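Long-range contact in succinate-semialdehyde dehydrogenase (NAD(P)(+)) (Marinobacter aquaeolei, PDB 3RH9), which probably oxidises succinate semialdehyde to succinate with a nicotinamide cofactor, as a member of the aldehyde dehydrogenase family: residues R295-E300 / P395-R400. Residues are numbered along the deposited sequence; the frame is centred on the assembly and turned at random.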
ATOM      1  N   ARG A 295      14.409 -12.039 -20.241  1.00 13.88           N
ATOM      2  CA  ARG A 295      15.824 -12.388 -20.284  1.00 13.24           C
ATOM      3  C   ARG A 295      15.970 -13.870 -19.964  1.00 14.56           C
ATOM      4  O   ARG A 295      15.566 -14.322 -18.894  1.00 15.16           O
ATOM      5  CB  ARG A 295      16.601 -11.535 -19.285  1.00 12.10           C
ATOM      6  CG  ARG A 295      16.773 -10.109 -19.732  1.00 13.01           C
ATOM      7  CD  ARG A 295      17.290  -9.249 -18.631  1.00 13.87           C
ATOM      8  NE  ARG A 295      16.407  -9.311 -17.472  1.00 14.33           N
ATOM      9  CZ  ARG A 295      16.813  -9.100 -16.224  1.00 14.94           C
ATOM     10  NH1 ARG A 295      18.086  -8.820 -16.001  1.00 15.35           N
ATOM     11  NH2 ARG A 295      15.961  -9.183 -15.204  1.00 13.68           N
ATOM     12  N   ILE A 296      16.510 -14.643 -20.900  1.00 15.88           N
ATOM     13  CA  ILE A 296      16.710 -16.071 -20.657  1.00 15.45           C
ATOM     14  C   ILE A 296      18.167 -16.322 -20.325  1.00 16.58           C
ATOM     15  O   ILE A 296      19.034 -16.245 -21.185  1.00 17.75           O
ATOM     16  CB  ILE A 296      16.278 -16.954 -21.851  1.00 16.19           C
ATOM     17  CG1 ILE A 296      14.760 -16.937 -22.046  1.00 14.35           C
ATOM     18  CG2 ILE A 296      16.708 -18.377 -21.625  1.00 16.81           C
ATOM     19  CD1 ILE A 296      14.238 -15.676 -22.625  1.00 14.49           C
ATOM     20  N   PHE A 297      18.442 -16.590 -19.057  1.00 16.98           N
ATOM     21  CA  PHE A 297      19.797 -16.876 -18.632  1.00 17.21           C
ATOM     22  C   PHE A 297      20.053 -18.376 -18.711  1.00 18.18           C
ATOM     23  O   PHE A 297      19.361 -19.164 -18.073  1.00 17.96           O
ATOM     24  CB  PHE A 297      20.033 -16.376 -17.210  1.00 16.43           C
ATOM     25  CG  PHE A 297      20.098 -14.881 -17.093  1.00 16.77           C
ATOM     26  CD1 PHE A 297      18.957 -14.146 -16.803  1.00 16.12           C
ATOM     27  CD2 PHE A 297      21.298 -14.209 -17.259  1.00 16.26           C
ATOM     28  CE1 PHE A 297      19.012 -12.770 -16.682  1.00 15.89           C
ATOM     29  CE2 PHE A 297      21.360 -12.838 -17.142  1.00 15.87           C
ATOM     30  CZ  PHE A 297      20.210 -12.114 -16.853  1.00 16.78           C
ATOM     31  N   VAL A 298      21.043 -18.768 -19.506  1.00 18.47           N
ATOM     32  CA  VAL A 298      21.390 -20.172 -19.624  1.00 18.86           C
ATOM     33  C   VAL A 298      22.854 -20.450 -19.273  1.00 19.74           C
ATOM     34  O   VAL A 298      23.765 -19.713 -19.662  1.00 19.52           O
ATOM     35  CB  VAL A 298      21.067 -20.715 -21.010  1.00 18.12           C
ATOM     36  CG1 VAL A 298      21.432 -22.185 -21.082  1.00 20.77           C
ATOM     37  CG2 VAL A 298      19.595 -20.523 -21.294  1.00 18.22           C
ATOM     38  N   HIS A 299      23.061 -21.522 -18.525  1.00 17.36           N
ATOM     39  CA  HIS A 299      24.394 -21.910 -18.132  1.00 20.73           C
ATOM     40  C   HIS A 299      25.235 -22.348 -19.338  1.00 23.18           C
ATOM     41  O   HIS A 299      24.770 -23.079 -20.212  1.00 22.47           O
ATOM     42  CB  HIS A 299      24.330 -23.025 -17.102  1.00 20.67           C
ATOM     43  CG  HIS A 299      25.612 -23.224 -16.370  1.00 20.63           C
ATOM     44  ND1 HIS A 299      26.602 -24.062 -16.827  1.00 23.22           N
ATOM     45  CD2 HIS A 299      26.077 -22.673 -15.227  1.00 20.61           C
ATOM     46  CE1 HIS A 299      27.620 -24.032 -15.986  1.00 23.43           C
ATOM     47  NE2 HIS A 299      27.327 -23.199 -15.006  1.00 21.89           N
ATOM     48  N   GLU A 300      26.485 -21.902 -19.370  1.00 22.52           N
ATOM     49  CA  GLU A 300      27.340 -22.145 -20.522  1.00 23.17           C
ATOM     50  C   GLU A 300      27.403 -23.612 -20.944  1.00 23.24           C
ATOM     51  O   GLU A 300      27.514 -23.910 -22.124  1.00 23.60           O
ATOM     52  CB  GLU A 300      28.745 -21.580 -20.273  1.00 22.59           C
ATOM     53  CG  GLU A 300      28.732 -20.069 -20.113  1.00 24.28           C
ATOM     54  CD  GLU A 300      30.111 -19.436 -20.006  1.00 25.02           C
ATOM     55  OE1 GLU A 300      31.118 -20.177 -19.953  1.00 22.95           O
ATOM     56  OE2 GLU A 300      30.174 -18.180 -19.976  1.00 26.55           O
ATOM     57  N   PRO A 395      15.638 -13.718 -26.001  1.00 19.12           N
ATOM     58  CA  PRO A 395      17.060 -13.355 -25.942  1.00 19.68           C
ATOM     59  C   PRO A 395      17.857 -14.157 -24.900  1.00 20.37           C
ATOM     60  O   PRO A 395      17.500 -14.183 -23.720  1.00 18.93           O
ATOM     61  CB  PRO A 395      17.026 -11.861 -25.589  1.00 17.52           C
ATOM     62  CG  PRO A 395      15.567 -11.457 -25.685  1.00 18.99           C
ATOM     63  CD  PRO A 395      14.803 -12.702 -25.359  1.00 19.26           C
HETATM   64  N   MSE A 396      18.931 -14.804 -25.345  1.00 19.59           N
HETATM   65  CA  MSE A 396      19.664 -15.730 -24.496  1.00 19.37           C
HETATM   66  C   MSE A 396      20.997 -15.164 -24.018  1.00 20.89           C
HETATM   67  O   MSE A 396      21.858 -14.806 -24.826  1.00 22.06           O
HETATM   68  CB  MSE A 396      19.898 -17.031 -25.240  1.00 20.41           C
HETATM   69  CG  MSE A 396      18.633 -17.726 -25.711  1.00 24.62           C
HETATM   70 SE   MSE A 396      19.069 -19.574 -26.203  1.00 44.89          SE
HETATM   71  CE  MSE A 396      17.595 -20.006 -27.374  1.00 26.28           C
ATOM     72  N   ALA A 397      21.161 -15.083 -22.701  1.00 19.76           N
ATOM     73  CA  ALA A 397      22.389 -14.577 -22.095  1.00 19.44           C
ATOM     74  C   ALA A 397      23.050 -15.724 -21.391  1.00 18.67           C
ATOM     75  O   ALA A 397      22.364 -16.570 -20.845  1.00 21.45           O
ATOM     76  CB  ALA A 397      22.063 -13.496 -21.101  1.00 19.13           C
ATOM     77  N   LEU A 398      24.372 -15.770 -21.378  1.00 18.47           N
ATOM     78  CA  LEU A 398      25.046 -16.879 -20.712  1.00 19.43           C
ATOM     79  C   LEU A 398      25.386 -16.545 -19.272  1.00 18.82           C
ATOM     80  O   LEU A 398      25.427 -15.376 -18.904  1.00 19.19           O
ATOM     81  CB  LEU A 398      26.310 -17.289 -21.467  1.00 20.97           C
ATOM     82  CG  LEU A 398      26.108 -17.710 -22.922  1.00 20.70           C
ATOM     83  CD1 LEU A 398      27.417 -18.218 -23.489  1.00 20.97           C
ATOM     84  CD2 LEU A 398      25.013 -18.759 -23.041  1.00 20.68           C
ATOM     85  N   PHE A 399      25.614 -17.576 -18.459  1.00 18.87           N
ATOM     86  CA  PHE A 399      26.149 -17.392 -17.107  1.00 19.33           C
ATOM     87  C   PHE A 399      26.835 -18.655 -16.560  1.00 20.19           C
ATOM     88  O   PHE A 399      26.628 -19.765 -17.066  1.00 19.98           O
ATOM     89  CB  PHE A 399      25.046 -16.926 -16.149  1.00 18.75           C
ATOM     90  CG  PHE A 399      24.142 -18.029 -15.683  1.00 17.75           C
ATOM     91  CD1 PHE A 399      23.077 -18.444 -16.460  1.00 17.29           C
ATOM     92  CD2 PHE A 399      24.356 -18.650 -14.464  1.00 17.31           C
ATOM     93  CE1 PHE A 399      22.250 -19.460 -16.028  1.00 17.86           C
ATOM     94  CE2 PHE A 399      23.532 -19.660 -14.032  1.00 17.46           C
ATOM     95  CZ  PHE A 399      22.482 -20.074 -14.814  1.00 17.12           C
ATOM     96  N   ARG A 400      27.641 -18.481 -15.514  1.00 20.83           N
ATOM     97  CA  ARG A 400      28.274 -19.615 -14.828  1.00 21.60           C
ATOM     98  C   ARG A 400      27.723 -19.858 -13.409  1.00 20.24           C
ATOM     99  O   ARG A 400      27.105 -20.887 -13.143  1.00 19.07           O
ATOM    100  CB  ARG A 400      29.798 -19.435 -14.749  1.00 21.61           C
ATOM    101  CG  ARG A 400      30.466 -18.894 -15.994  1.00 22.32           C
ATOM    102  CD  ARG A 400      30.995 -19.996 -16.869  1.00 22.56           C
ATOM    103  NE  ARG A 400      31.959 -20.843 -16.170  1.00 22.47           N
ATOM    104  CZ  ARG A 400      32.384 -22.016 -16.632  1.00 21.57           C
ATOM    105  NH1 ARG A 400      31.932 -22.469 -17.794  1.00 21.90           N
ATOM    106  NH2 ARG A 400      33.249 -22.740 -15.936  1.00 21.55           N
TER
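Ile296 to His299 pair in parallel with Met396 to Phe399, and five backbone hydrogen bonds ladder the strands from Ile296 N–Pro395 O to Glu300 N–Phe399 O. The ladder is straightest in the middle, where the N-H...O angle from Val298 N to Ala397 O is 170°, and more bent farther on, from Phe399 N to Val298 O. The densest packing lies on the face carrying Phe297, Ala397, His299 and Phe399, where the side chains of Phe297 and Phe399 also pack against helix 402-409. There CD2 of Phe297 lies 4.0 Å from Ala397 CB, and Phe297 CB lies 3.8 Å from Phe399 CD1. With CG set between backbone N and carbonyl carbon (chi1 79°), the Phe399 ring leans across to the partner strand. The His299 ring turns its edge to the Phe399 face in a T-shaped pair, centroids 5.5 Å apart. A leucine in place of Phe399 would probably leave the His299 edge without its aromatic face and open a gap beside Phe297. Beyond the strand ends the contact loosens toward solvent: Glu300 and Arg400 cross at about a right angle, and Arg400 NH1 reaches Glu300 OE1 from above the carboxylate plane in a salt bridge of 3.3 Å. Strand 295-299 continues to strand 262-265 on its other side, an arrangement typical of the parallel core of the alpha/beta catalytic domain of aldehyde dehydrogenases.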